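Local coordinates for protein putative alpha-galactosidase (Bacteroides fragilis, PDB 4NZJ) that probably hydrolyses terminal, non-reducing alpha-D-galactose residues from alpha-D-galactosides, as a member of glycosyl hydrolase family 27, at residues Tyr184-Glu189 with Lys218-Asn223; Ile141-Gln146 with Gly193-Ser198; Gly69-Thr74 with Ile90-Glu95; Pro18-Asn23 with Leu96-Pro101; Glu301-Leu306 with Gly389-Arg394. All coordinates share one frame; numbering follows the deposited sequence.

Interaction 1: residues Tyr184-Glu189 with Lys218-Asn223; sequences YSDAAE and KYDYCN
The phenol of Tyr184 donates a hydrogen bond to Asp220 OD2, with Tyr184 OH and Asp220 OD2 2.7 Å apart. Ring and carboxylate planes stand 88° to each other, and the hydroxyl comes in on the anti side of that oxygen. Asp220 OD2 is also hydrogen-bonded to a bound glycerol, while Asp220 OD1 accepts Tyr221 N at 2.9 Å, so both carboxylate oxygens have partners. Lys218, its chain extended, runs past the edge of the Tyr184 ring and brings NZ to Asp142 and to the same glycerol. Beneath these side chains the two parallel strands are joined by three backbone bonds: Ser185 N to Lys218 O (3.0 Å), Asp220 N to Ser185 O (2.9 Å) and Ala187 N to Asp220 O (2.8 Å). Asp186 OD2 receives a weak bond from Cys222 N, whose residue is tied to Cys192 by a disulfide. On the other face, the Tyr219 ring has Ala187 N over one side, and Tyr219 CE2 meets the small methyl of Ala187, CB, at 3.6 Å. Polar groups thus gather at the C-terminal ends of neighbouring TIM-barrel strands, where they meet the hydroxyls of glycerol, which is consistent with a sugar-binding pocket.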
# COMPACT_ATOMS: atom_id res chain seq x y z
N TYR A 184 6.51 10.89 10.12
CA TYR A 184 7.87 10.54 9.75
C TYR A 184 8.83 10.92 10.86
O TYR A 184 8.75 12.02 11.43
CB TYR A 184 8.24 11.29 8.47
CG TYR A 184 9.70 11.22 8.09
CD1 TYR A 184 10.62 12.09 8.65
CD2 TYR A 184 10.17 10.28 7.17
CE1 TYR A 184 11.96 12.04 8.31
CE2 TYR A 184 11.51 10.22 6.83
CZ TYR A 184 12.41 11.10 7.40
OH TYR A 184 13.75 11.05 7.08
N SER A 185 9.77 10.04 11.16
CA SER A 185 10.93 10.41 11.96
C SER A 185 12.13 9.59 11.51
O SER A 185 12.10 8.94 10.46
CB SER A 185 10.67 10.25 13.45
OG SER A 185 11.72 10.84 14.20
N ASP A 186 13.20 9.64 12.29
CA ASP A 186 14.48 9.05 11.90
C ASP A 186 15.17 8.54 13.15
O ASP A 186 15.08 9.17 14.22
CB ASP A 186 15.32 10.14 11.22
CG ASP A 186 16.56 9.61 10.54
OD1 ASP A 186 17.51 9.24 11.26
OD2 ASP A 186 16.59 9.60 9.29
N ALA A 187 15.88 7.42 13.01
CA ALA A 187 16.59 6.77 14.12
C ALA A 187 17.95 7.41 14.39
O ALA A 187 18.97 6.72 14.50
CB ALA A 187 16.75 5.29 13.84
N ALA A 188 17.94 8.73 14.51
CA ALA A 188 19.14 9.51 14.77
C ALA A 188 18.72 10.83 15.39
O ALA A 188 17.52 11.09 15.57
CB ALA A 188 19.91 9.74 13.48
N GLU A 189 19.69 11.67 15.69
CA GLU A 189 19.43 12.99 16.25
C GLU A 189 18.79 13.91 15.20
O GLU A 189 18.02 14.81 15.54
CB GLU A 189 20.75 13.59 16.79
CG GLU A 189 21.42 12.77 17.89
CD GLU A 189 22.29 11.61 17.40
OE1 GLU A 189 22.29 11.30 16.18
OE2 GLU A 189 22.99 11.01 18.24
N LYS A 218 6.75 6.15 9.58
CA LYS A 218 7.87 5.85 8.71
C LYS A 218 9.14 6.26 9.45
O LYS A 218 9.28 7.42 9.84
CB LYS A 218 7.75 6.61 7.38
CG LYS A 218 8.97 6.45 6.48
CD LYS A 218 8.82 7.24 5.19
CE LYS A 218 10.16 7.40 4.48
NZ LYS A 218 10.08 8.43 3.41
N TYR A 219 10.06 5.31 9.63
CA TYR A 219 11.22 5.53 10.48
C TYR A 219 12.49 5.34 9.65
O TYR A 219 12.89 4.22 9.33
CB TYR A 219 11.17 4.59 11.68
CG TYR A 219 11.93 5.05 12.91
CD1 TYR A 219 11.84 6.37 13.37
CD2 TYR A 219 12.70 4.16 13.66
CE1 TYR A 219 12.52 6.78 14.50
CE2 TYR A 219 13.37 4.56 14.80
CZ TYR A 219 13.28 5.88 15.22
OH TYR A 219 13.94 6.29 16.36
N ASP A 220 13.11 6.46 9.32
CA ASP A 220 14.24 6.53 8.40
C ASP A 220 15.55 6.31 9.15
O ASP A 220 15.59 6.38 10.38
CB ASP A 220 14.23 7.93 7.75
CG ASP A 220 14.77 7.95 6.35
OD1 ASP A 220 15.52 7.02 5.95
OD2 ASP A 220 14.43 8.92 5.63
N TYR A 221 16.62 6.04 8.40
CA TYR A 221 17.89 5.67 9.00
C TYR A 221 19.04 6.61 8.65
O TYR A 221 20.21 6.25 8.81
CB TYR A 221 18.25 4.21 8.64
CG TYR A 221 19.19 3.60 9.65
CD1 TYR A 221 18.79 3.43 10.98
CD2 TYR A 221 20.49 3.23 9.31
CE1 TYR A 221 19.65 2.91 11.92
CE2 TYR A 221 21.35 2.71 10.25
CZ TYR A 221 20.93 2.55 11.55
OH TYR A 221 21.78 2.05 12.50
N CYS A 222 18.74 7.83 8.21
CA CYS A 222 19.80 8.81 7.95
C CYS A 222 20.56 9.17 9.22
O CYS A 222 19.98 9.21 10.31
CB CYS A 222 19.24 10.09 7.32
SG CYS A 222 18.83 9.91 5.58
N ASN A 223 21.85 9.40 9.08
CA ASN A 223 22.71 9.86 10.17
C ASN A 223 22.91 8.86 11.30
O ASN A 223 23.39 9.22 12.38
CB ASN A 223 22.19 11.19 10.74
CG ASN A 223 22.10 12.26 9.67
OD1 ASN A 223 23.08 12.52 8.96
ND2 ASN A 223 20.94 12.89 9.54
O HOH W 1 23.02 8.70 15.12

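Interaction 2: residues Ile141-Gln146 with Gly193-Ser198; sequences IDDFWQ and GGVCGS
Val195 pushes its two methyls in among three side chains of Asp143-Gln146, each turned differently against it. The Phe144 side chain crosses it at about a right angle, Phe144 CD2 lying 3.8 Å from Val195 CG1. Asp143 slides past in the opposite direction and brings OD1 to 3.2 Å from Val195 CG2. Gln146 crosses more obliquely; its chain is bent (chi2 -85°), which lays the amide beside the same methyl, with Gln146 OE1 3.5 Å from Val195 CG2. A branched, compact valine suits a place with neighbours on several sides. The two segments are loops that follow strands 138-140 and 180-186, so the contact lies at the C-terminal rim of the TIM barrel. Polar bonds fix its two ends. Gly193 N donates to Asp143 OD2 (2.9 Å), approaching nearly along the C-O axis; that oxygen also binds a glycerol molecule, and Thr191 is bonded to Asp143 OD1. At the other end Gln146 NE2 reaches Cys196 O at 3.0 Å, the acceptor tilted 26° from the amide plane. Lacking a side chain, Gly193 can lie close beside the end of the Phe144 ring, with Phe144 CZ 3.3 Å from Gly193 O and Phe144 CE1 3.6 Å from Gly193 CA.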
# COMPACT_ATOMS: atom_id res chain seq x y z
N ILE A 141 2.37 12.06 6.11
CA ILE A 141 3.22 13.23 6.23
C ILE A 141 4.66 12.73 6.27
O ILE A 141 4.98 11.79 6.99
CB ILE A 141 2.89 14.01 7.53
CG1 ILE A 141 1.46 14.55 7.47
CG2 ILE A 141 3.87 15.15 7.77
CD1 ILE A 141 0.99 15.22 8.74
N ASP A 142 5.51 13.36 5.48
CA ASP A 142 6.92 12.98 5.41
C ASP A 142 7.78 13.97 6.21
O ASP A 142 7.32 14.52 7.21
CB ASP A 142 7.35 12.84 3.95
CG ASP A 142 8.51 11.85 3.77
OD1 ASP A 142 8.25 10.62 3.74
OD2 ASP A 142 9.66 12.31 3.69
N ASP A 143 9.02 14.19 5.79
CA ASP A 143 10.01 14.96 6.56
C ASP A 143 9.61 16.44 6.65
O ASP A 143 8.81 16.93 5.85
CB ASP A 143 11.38 14.78 5.88
CG ASP A 143 12.58 15.00 6.80
OD1 ASP A 143 12.45 15.39 7.98
OD2 ASP A 143 13.70 14.75 6.30
N PHE A 144 10.18 17.15 7.62
CA PHE A 144 10.01 18.60 7.80
C PHE A 144 8.65 19.07 8.35
O PHE A 144 8.33 20.25 8.26
CB PHE A 144 10.30 19.40 6.52
CG PHE A 144 11.72 19.30 6.03
CD1 PHE A 144 12.09 18.30 5.13
CD2 PHE A 144 12.66 20.23 6.41
CE1 PHE A 144 13.38 18.24 4.65
CE2 PHE A 144 13.96 20.17 5.94
CZ PHE A 144 14.32 19.17 5.06
N TRP A 145 7.86 18.17 8.94
CA TRP A 145 6.69 18.59 9.72
C TRP A 145 7.13 19.21 11.05
O TRP A 145 6.39 19.98 11.67
CB TRP A 145 5.72 17.43 9.96
CG TRP A 145 6.31 16.33 10.77
CD1 TRP A 145 6.94 15.21 10.31
CD2 TRP A 145 6.34 16.25 12.20
NE1 TRP A 145 7.38 14.44 11.37
CE2 TRP A 145 7.02 15.06 12.54
CE3 TRP A 145 5.88 17.08 13.23
CZ2 TRP A 145 7.23 14.67 13.86
CZ3 TRP A 145 6.09 16.69 14.54
CH2 TRP A 145 6.76 15.49 14.84
N GLN A 146 8.33 18.85 11.49
CA GLN A 146 8.91 19.28 12.76
C GLN A 146 10.02 20.30 12.55
O GLN A 146 10.58 20.42 11.46
CB GLN A 146 9.44 18.08 13.54
CG GLN A 146 10.71 17.42 12.99
CD GLN A 146 10.43 16.38 11.90
OE1 GLN A 146 9.88 16.70 10.84
NE2 GLN A 146 10.83 15.13 12.16
N GLY A 193 16.52 15.22 6.06
CA GLY A 193 16.44 16.65 5.72
C GLY A 193 17.12 17.59 6.70
O GLY A 193 17.30 18.78 6.40
N GLY A 194 17.49 17.08 7.87
CA GLY A 194 18.22 17.86 8.86
C GLY A 194 17.35 18.49 9.94
O GLY A 194 17.78 19.45 10.58
N VAL A 195 16.15 17.96 10.15
CA VAL A 195 15.30 18.41 11.27
C VAL A 195 15.32 17.33 12.36
O VAL A 195 16.01 16.33 12.23
CB VAL A 195 13.87 18.81 10.83
CG1 VAL A 195 13.93 20.08 9.98
CG2 VAL A 195 13.19 17.69 10.07
N CYS A 196 14.60 17.54 13.46
CA CYS A 196 14.82 16.71 14.65
C CYS A 196 14.32 15.28 14.46
O CYS A 196 13.20 15.06 14.01
CB CYS A 196 14.13 17.33 15.86
SG CYS A 196 14.74 16.63 17.40
N GLY A 197 15.18 14.31 14.80
CA GLY A 197 14.80 12.89 14.82
C GLY A 197 14.55 12.38 16.24
O GLY A 197 14.57 13.16 17.19
N SER A 198 14.36 11.07 16.37
CA SER A 198 13.85 10.48 17.62
C SER A 198 14.85 9.65 18.43
O SER A 198 14.50 9.13 19.49
CB SER A 198 12.65 9.58 17.30
OG SER A 198 11.55 10.33 16.82

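Interaction 3: residues Gly69-Thr74 with Ile90-Glu95; sequences GDYTVT and IRIGDE
Asp70 and Arg91 lie side by side on one face of the sheet and form its salt bridge. Arg91 grips the carboxylate side-on: NE donates to Asp70 OD1 at 2.9 Å and NH2 to Asp70 OD2 at 3.1 Å, each oxygen using its syn lone pair. The two planar groups are only 8° from coplanar, which lets both N-H bonds point nearly straight at their acceptors. A bend in the arginine chain (chi3 -57°) sets the NE and NH2 edge of the guanidinium against the Asp70 carboxylate. The third nitrogen serves a second acid, Arg91 NH1 meeting Glu95 OE1 at 3.1 Å, with the acceptor 23° outside the guanidinium plane. One positive group thus links two acids, and its charge probably offsets their mutual repulsion.

Backbone bonds come in two pairs. Gly69 and Ile92 exchange N-H and C=O in both directions, and so do Tyr71 and Ile90, with Ile90 N to Tyr71 O at 2.8 Å. Between them Asp70 and Arg91 make the non-hydrogen-bonded pair, the position at which their side chains stand next to each other.

Apolar contacts occupy the opposite face. Tyr71 CE1 touches Ile92 CG1 at 4.2 Å, and Val73 CG2 meets Ile90 CD1 at 4.0 Å. The branched isoleucines and valine suit the extended backbone and the buried face, while the tyrosine hydroxyl finds Ser67 O. Gly69 has a positive phi, readily adopted by glycine. The arrangement is that of an antiparallel hairpin, strands 69-79 and 82-92, within the mixed four-stranded sheet of the Ig-like domain, where strand 82-92 is flanked on its other side by strand 20-23.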
# COMPACT_ATOMS: atom_id res chain seq x y z
N GLY A 69 -9.46 -12.14 18.68
CA GLY A 69 -10.11 -13.18 17.89
C GLY A 69 -10.40 -12.73 16.47
O GLY A 69 -10.12 -11.59 16.10
N ASP A 70 -10.96 -13.65 15.69
CA ASP A 70 -11.42 -13.36 14.33
C ASP A 70 -12.93 -13.23 14.35
O ASP A 70 -13.63 -14.09 14.89
CB ASP A 70 -11.02 -14.50 13.37
CG ASP A 70 -9.59 -14.40 12.89
OD1 ASP A 70 -8.79 -13.66 13.49
OD2 ASP A 70 -9.26 -15.07 11.89
N TYR A 71 -13.43 -12.15 13.77
CA TYR A 71 -14.85 -11.86 13.72
C TYR A 71 -15.27 -11.67 12.27
O TYR A 71 -14.73 -10.82 11.57
CB TYR A 71 -15.13 -10.58 14.50
CG TYR A 71 -14.71 -10.66 15.95
CD1 TYR A 71 -13.40 -10.36 16.33
CD2 TYR A 71 -15.61 -11.06 16.93
CE1 TYR A 71 -13.01 -10.45 17.66
CE2 TYR A 71 -15.22 -11.15 18.26
CZ TYR A 71 -13.92 -10.84 18.62
OH TYR A 71 -13.53 -10.92 19.93
N THR A 72 -16.22 -12.48 11.82
CA THR A 72 -16.70 -12.40 10.44
C THR A 72 -17.99 -11.59 10.40
O THR A 72 -18.99 -11.95 11.01
CB THR A 72 -16.94 -13.81 9.85
OG1 THR A 72 -15.71 -14.53 9.86
CG2 THR A 72 -17.46 -13.72 8.41
N VAL A 73 -17.94 -10.47 9.67
CA VAL A 73 -19.04 -9.54 9.56
C VAL A 73 -19.57 -9.58 8.13
O VAL A 73 -18.79 -9.69 7.18
CB VAL A 73 -18.55 -8.11 9.88
CG1 VAL A 73 -19.69 -7.11 9.86
CG2 VAL A 73 -17.85 -8.09 11.23
N THR A 74 -20.88 -9.51 7.97
CA THR A 74 -21.47 -9.44 6.64
C THR A 74 -21.85 -7.99 6.35
O THR A 74 -22.71 -7.42 7.01
CB THR A 74 -22.69 -10.36 6.51
OG1 THR A 74 -22.29 -11.70 6.82
CG2 THR A 74 -23.26 -10.32 5.10
N ILE A 90 -12.54 -9.35 10.69
CA ILE A 90 -11.80 -8.44 11.56
C ILE A 90 -10.99 -9.29 12.54
O ILE A 90 -11.56 -10.07 13.29
CB ILE A 90 -12.75 -7.51 12.34
CG1 ILE A 90 -13.53 -6.63 11.35
CG2 ILE A 90 -11.96 -6.64 13.32
CD1 ILE A 90 -14.61 -5.78 11.97
N ARG A 91 -9.67 -9.13 12.51
CA ARG A 91 -8.80 -9.86 13.42
C ARG A 91 -8.28 -8.90 14.46
O ARG A 91 -7.57 -7.93 14.14
CB ARG A 91 -7.63 -10.51 12.68
CG ARG A 91 -6.64 -11.22 13.60
CD ARG A 91 -5.67 -12.09 12.82
NE ARG A 91 -6.40 -13.06 12.02
CZ ARG A 91 -5.95 -13.63 10.90
NH1 ARG A 91 -4.74 -13.35 10.43
NH2 ARG A 91 -6.72 -14.49 10.25
N ILE A 92 -8.65 -9.15 15.72
CA ILE A 92 -8.14 -8.39 16.84
C ILE A 92 -7.04 -9.22 17.48
O ILE A 92 -7.28 -10.35 17.92
CB ILE A 92 -9.25 -8.04 17.84
CG1 ILE A 92 -10.38 -7.26 17.14
CG2 ILE A 92 -8.69 -7.25 19.02
CD1 ILE A 92 -9.95 -5.96 16.49
N GLY A 93 -5.84 -8.67 17.52
CA GLY A 93 -4.67 -9.40 17.99
C GLY A 93 -3.43 -8.56 17.81
O GLY A 93 -3.49 -7.34 17.93
N ASP A 94 -2.30 -9.19 17.51
CA ASP A 94 -1.05 -8.44 17.37
C ASP A 94 -0.61 -8.31 15.91
O ASP A 94 0.57 -8.06 15.64
CB ASP A 94 0.05 -9.06 18.23
CG ASP A 94 0.42 -10.47 17.81
OD1 ASP A 94 -0.23 -11.03 16.90
OD2 ASP A 94 1.38 -11.02 18.40
N GLU A 95 -1.56 -8.42 14.99
CA GLU A 95 -1.28 -8.42 13.55
C GLU A 95 -1.92 -7.21 12.86
O GLU A 95 -3.14 -7.13 12.76
CB GLU A 95 -1.81 -9.71 12.93
CG GLU A 95 -1.18 -10.97 13.51
CD GLU A 95 -1.99 -12.23 13.22
OE1 GLU A 95 -2.29 -12.50 12.05
OE2 GLU A 95 -2.32 -12.95 14.19

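Interaction 4: residues Pro18-Asn23 with Leu96-Pro101; sequences PHIIGN and LLLTPP
Leu98 CD1 lies over one face of the flat peptide between Ile21 and Gly22, 3.6 Å from Gly22 N. At the N-H edge of that peptide sits a water, 3.0 Å from Gly22 N, which accepts from it and also from Leu98 N. The puckered ring of Pro18 presents its CB corner to Thr99, with Thr99 OG1 3.6 Å from Pro18 CB. Glycine suits position 22 because a leucine methyl takes the ground beside its alpha carbon.

Further along, the Ile20 side chain crosses Leu98 at about a right angle, Ile20 CG1 and Leu98 CD1 being 3.9 Å apart. Ile20 also slides past Thr99 in the opposite sense, so that Ile20 CG2 and Thr99 CG2 meet methyl to methyl at 3.7 Å. Strand 20-23 is an outermost strand of a sheet in the Ig-like domain, and Leu96-Pro101 is the connection that leads from this domain into the first strand of the TIM barrel, 102-105; the contact therefore belongs to the seam between two domains. The segments run in nearly opposite directions, and water bridges their backbone polar groups. One molecule donates to Gly22 O and accepts from Leu97 N. Another donates to both Ile20 O and Thr99 OG1. With chi1 at 64°, Thr99 sets its hydroxyl between the backbone N and the carbonyl carbon, while its methyl is left to face Ile20. The same hydroxyl is bonded to Gln385. At the far end Leu96 lays CD2 against the strand, 3.7 Å from Asn23 CA.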
# COMPACT_ATOMS: atom_id res chain seq x y z
N PRO A 18 -9.80 -4.09 0.91
CA PRO A 18 -9.51 -5.39 1.54
C PRO A 18 -10.72 -6.05 2.17
O PRO A 18 -11.63 -5.36 2.61
CB PRO A 18 -8.50 -5.03 2.64
CG PRO A 18 -8.83 -3.62 2.99
CD PRO A 18 -9.29 -2.97 1.72
N HIS A 19 -10.70 -7.38 2.24
CA HIS A 19 -11.75 -8.15 2.90
C HIS A 19 -11.29 -8.75 4.24
O HIS A 19 -11.95 -9.62 4.81
CB HIS A 19 -12.23 -9.27 1.97
CG HIS A 19 -12.69 -8.78 0.63
ND1 HIS A 19 -13.79 -7.97 0.46
CD2 HIS A 19 -12.19 -8.99 -0.61
CE1 HIS A 19 -13.95 -7.70 -0.82
NE2 HIS A 19 -12.99 -8.30 -1.50
N ILE A 20 -10.14 -8.28 4.73
CA ILE A 20 -9.64 -8.65 6.05
C ILE A 20 -8.91 -7.44 6.61
O ILE A 20 -8.27 -6.70 5.86
CB ILE A 20 -8.73 -9.89 6.01
CG1 ILE A 20 -8.41 -10.36 7.43
CG2 ILE A 20 -7.44 -9.60 5.24
CD1 ILE A 20 -7.66 -11.67 7.48
N ILE A 21 -9.04 -7.22 7.91
CA ILE A 21 -8.42 -6.07 8.57
C ILE A 21 -8.01 -6.45 9.99
O ILE A 21 -8.78 -7.08 10.71
CB ILE A 21 -9.38 -4.84 8.57
CG1 ILE A 21 -8.70 -3.59 9.12
CG2 ILE A 21 -10.65 -5.13 9.36
CD1 ILE A 21 -7.74 -2.93 8.16
N GLY A 22 -6.79 -6.06 10.37
CA GLY A 22 -6.25 -6.35 11.68
C GLY A 22 -6.11 -5.09 12.51
O GLY A 22 -5.84 -4.01 11.98
N ASN A 23 -6.30 -5.24 13.82
CA ASN A 23 -6.12 -4.14 14.77
C ASN A 23 -5.76 -4.71 16.14
O ASN A 23 -6.13 -5.83 16.46
CB ASN A 23 -7.42 -3.32 14.85
CG ASN A 23 -7.19 -1.89 15.31
OD1 ASN A 23 -7.79 -1.43 16.28
ND2 ASN A 23 -6.34 -1.18 14.59
N LEU A 96 -1.10 -6.27 12.39
CA LEU A 96 -1.58 -5.16 11.56
C LEU A 96 -1.23 -5.42 10.09
O LEU A 96 -0.43 -6.30 9.80
CB LEU A 96 -0.95 -3.84 12.00
CG LEU A 96 -1.11 -3.46 13.47
CD1 LEU A 96 -0.56 -2.07 13.73
CD2 LEU A 96 -2.57 -3.54 13.90
N LEU A 97 -1.83 -4.65 9.18
CA LEU A 97 -1.59 -4.80 7.74
C LEU A 97 -1.65 -6.25 7.26
O LEU A 97 -0.69 -6.79 6.70
CB LEU A 97 -0.26 -4.16 7.33
CG LEU A 97 -0.10 -2.67 7.58
CD1 LEU A 97 1.19 -2.16 6.95
CD2 LEU A 97 -1.32 -1.89 7.09
N LEU A 98 -2.81 -6.86 7.47
CA LEU A 98 -3.06 -8.22 7.00
C LEU A 98 -3.13 -8.26 5.47
O LEU A 98 -3.00 -9.33 4.88
CB LEU A 98 -4.34 -8.78 7.65
CG LEU A 98 -4.17 -9.06 9.14
CD1 LEU A 98 -5.50 -9.35 9.81
CD2 LEU A 98 -3.20 -10.22 9.37
N THR A 99 -3.33 -7.09 4.87
CA THR A 99 -3.09 -6.86 3.44
C THR A 99 -2.12 -5.69 3.30
O THR A 99 -1.94 -4.92 4.25
CB THR A 99 -4.40 -6.51 2.69
OG1 THR A 99 -4.93 -5.28 3.19
CG2 THR A 99 -5.42 -7.62 2.86
N PRO A 100 -1.48 -5.53 2.13
CA PRO A 100 -0.53 -4.42 2.01
C PRO A 100 -1.19 -3.06 2.19
O PRO A 100 -2.36 -2.88 1.82
CB PRO A 100 0.01 -4.57 0.58
CG PRO A 100 -0.17 -6.01 0.27
CD PRO A 100 -1.43 -6.43 0.96
N PRO A 101 -0.45 -2.09 2.76
CA PRO A 101 -1.03 -0.75 2.93
C PRO A 101 -1.17 -0.02 1.60
O PRO A 101 -0.32 -0.15 0.73
CB PRO A 101 -0.02 -0.05 3.83
CG PRO A 101 1.27 -0.72 3.53
CD PRO A 101 0.97 -2.14 3.16
O HOH W 2 -6.14 -4.93 5.69
O HOH W 3 -5.00 -5.12 8.16
O HOH W 4 -4.14 -3.04 9.88

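Interaction 5: residues Glu301-Leu306 with Gly389-Arg394; sequences EINAPL and GRQAER
Arg394 spreads its guanidinium beneath the methyl of Ala304, whose CB sits over the centre of the group, 3.6 Å from Arg394 CZ. The small methyl suits the place, since the planar cation packs flat against it. At the edge of the guanidinium lies the carboxylate of Glu301. Arg394 NH2 donates to Glu301 OE1 at 3.2 Å, and Arg394 NH1 reaches the same oxygen at 3.0 Å in a weak bond, both forming one salt bridge. The two planes are 38° apart, so the pair is not the flat two-to-two arrangement. Arg394 is bent at chi3 (62°), which turns the guanidinium toward the helix, and Glu301 is bent at chi2 (-59°), which brings its acid group back to meet it. Glu301 OE2 has a second cation in Arg397. A water bridges this end, donating to Glu301 O and accepting from Arg394 NH2 at 2.9 Å.

The second point of contact is an amide pair. Gln391 extends its chain and carries NE2 to Asn303, where it makes a weak bond to Asn303 OD1 at 3.5 Å. A second water accepts from Gln391 NE2 at 2.8 Å. Gln391 OE1 is bonded to Asn316, so both ends of the amide have partners, as befits a buried glutamine.

Helix 296-303 of the barrel domain thus meets the start of strand 393-397, an outermost strand of the C-terminal beta sheet. Its neighbour, strand 401-407, contributes Trp404, which touches both Ala304 and Arg394.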
# COMPACT_ATOMS: atom_id res chain seq x y z
N GLU A 301 14.34 -6.19 -9.98
CA GLU A 301 15.45 -7.14 -9.84
C GLU A 301 15.80 -7.37 -8.37
O GLU A 301 16.14 -8.49 -7.98
CB GLU A 301 16.69 -6.66 -10.59
CG GLU A 301 16.55 -6.56 -12.11
CD GLU A 301 16.18 -7.86 -12.81
OE1 GLU A 301 16.58 -8.95 -12.35
OE2 GLU A 301 15.47 -7.81 -13.83
N ILE A 302 15.75 -6.32 -7.58
CA ILE A 302 16.05 -6.41 -6.15
C ILE A 302 14.99 -7.19 -5.38
O ILE A 302 15.32 -8.05 -4.56
CB ILE A 302 16.25 -5.00 -5.53
CG1 ILE A 302 17.51 -4.35 -6.11
CG2 ILE A 302 16.33 -5.09 -4.00
CD1 ILE A 302 17.62 -2.86 -5.82
N ASN A 303 13.72 -6.91 -5.66
CA ASN A 303 12.63 -7.53 -4.92
C ASN A 303 12.35 -8.97 -5.35
O ASN A 303 11.83 -9.75 -4.56
CB ASN A 303 11.36 -6.69 -5.04
CG ASN A 303 10.44 -6.85 -3.84
OD1 ASN A 303 10.89 -7.14 -2.74
ND2 ASN A 303 9.13 -6.64 -4.06
N ALA A 304 12.66 -9.32 -6.60
CA ALA A 304 12.31 -10.64 -7.16
C ALA A 304 12.66 -11.83 -6.26
O ALA A 304 11.81 -12.69 -6.04
CB ALA A 304 12.92 -10.84 -8.54
N PRO A 305 13.90 -11.89 -5.73
CA PRO A 305 14.24 -13.07 -4.92
C PRO A 305 13.79 -13.02 -3.45
O PRO A 305 14.14 -13.91 -2.67
CB PRO A 305 15.77 -13.13 -5.01
CG PRO A 305 16.18 -11.72 -5.19
CD PRO A 305 15.10 -11.07 -6.02
N LEU A 306 13.01 -12.01 -3.07
CA LEU A 306 12.65 -11.80 -1.66
C LEU A 306 11.24 -12.27 -1.26
O LEU A 306 10.81 -11.99 -0.14
CB LEU A 306 12.81 -10.32 -1.32
CG LEU A 306 14.18 -9.73 -1.61
CD1 LEU A 306 14.20 -8.26 -1.22
CD2 LEU A 306 15.29 -10.50 -0.91
N GLY A 389 -1.76 -13.30 0.86
CA GLY A 389 -0.65 -12.38 1.07
C GLY A 389 0.68 -12.85 0.52
O GLY A 389 1.73 -12.50 1.06
N ARG A 390 0.64 -13.62 -0.55
CA ARG A 390 1.87 -14.12 -1.18
C ARG A 390 2.44 -13.07 -2.13
O ARG A 390 1.73 -12.53 -2.98
CB ARG A 390 1.60 -15.42 -1.94
CG ARG A 390 1.15 -16.59 -1.07
CD ARG A 390 2.32 -17.43 -0.57
NE ARG A 390 1.95 -18.84 -0.45
CZ ARG A 390 1.42 -19.40 0.63
NH1 ARG A 390 1.19 -18.67 1.72
NH2 ARG A 390 1.11 -20.69 0.63
N GLN A 391 3.73 -12.77 -1.98
CA GLN A 391 4.44 -11.97 -2.95
C GLN A 391 4.72 -12.86 -4.15
O GLN A 391 5.28 -13.94 -4.00
CB GLN A 391 5.75 -11.43 -2.36
CG GLN A 391 6.67 -10.78 -3.36
CD GLN A 391 7.77 -9.96 -2.70
OE1 GLN A 391 7.55 -9.33 -1.66
NE2 GLN A 391 8.95 -9.95 -3.31
N ALA A 392 4.33 -12.41 -5.34
CA ALA A 392 4.56 -13.20 -6.55
C ALA A 392 6.03 -13.56 -6.71
O ALA A 392 6.91 -12.74 -6.43
CB ALA A 392 4.10 -12.44 -7.78
N GLU A 393 6.28 -14.78 -7.17
CA GLU A 393 7.62 -15.20 -7.55
C GLU A 393 7.80 -14.90 -9.02
O GLU A 393 6.87 -15.05 -9.82
CB GLU A 393 7.78 -16.70 -7.33
CG GLU A 393 7.87 -17.11 -5.87
CD GLU A 393 7.89 -18.62 -5.71
OE1 GLU A 393 6.82 -19.25 -5.85
OE2 GLU A 393 8.97 -19.19 -5.44
N ARG A 394 9.01 -14.48 -9.40
CA ARG A 394 9.35 -14.35 -10.80
C ARG A 394 9.88 -15.71 -11.25
O ARG A 394 11.07 -16.01 -11.13
CB ARG A 394 10.36 -13.23 -11.04
CG ARG A 394 10.67 -13.03 -12.52
CD ARG A 394 11.62 -11.88 -12.75
NE ARG A 394 12.92 -12.12 -12.13
CZ ARG A 394 13.89 -11.21 -12.01
NH1 ARG A 394 13.72 -9.98 -12.47
NH2 ARG A 394 15.03 -11.54 -11.43
O HOH W 5 17.09 -10.41 -9.73
O HOH W 6 9.23 -11.72 -5.49

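In the fold
Interactions 1 and 2 form one site at the C-terminal rim of the barrel. Their centres are 8 Å apart, and they join through Ser185 OG and Ser198 OG (2.7 Å) and through Trp145 NE1 and Tyr184 O (2.8 Å). Asp220, Lys218 and Asp143 all bind glycerol there, which probably marks the sugar pocket. Interactions 3 and 4 share the sheet of the Ig-like domain, where Arg91 N bonds to Ile21 O, and interaction 4 packs the sheet's outermost strand, 20-23, on the connection leading into the barrel. Interaction 5 ties the barrel to the C-terminal sheet, its nearest atoms about 5 Å from interaction 4 but about 16 Å from interaction 1, so it lies apart from the pocket.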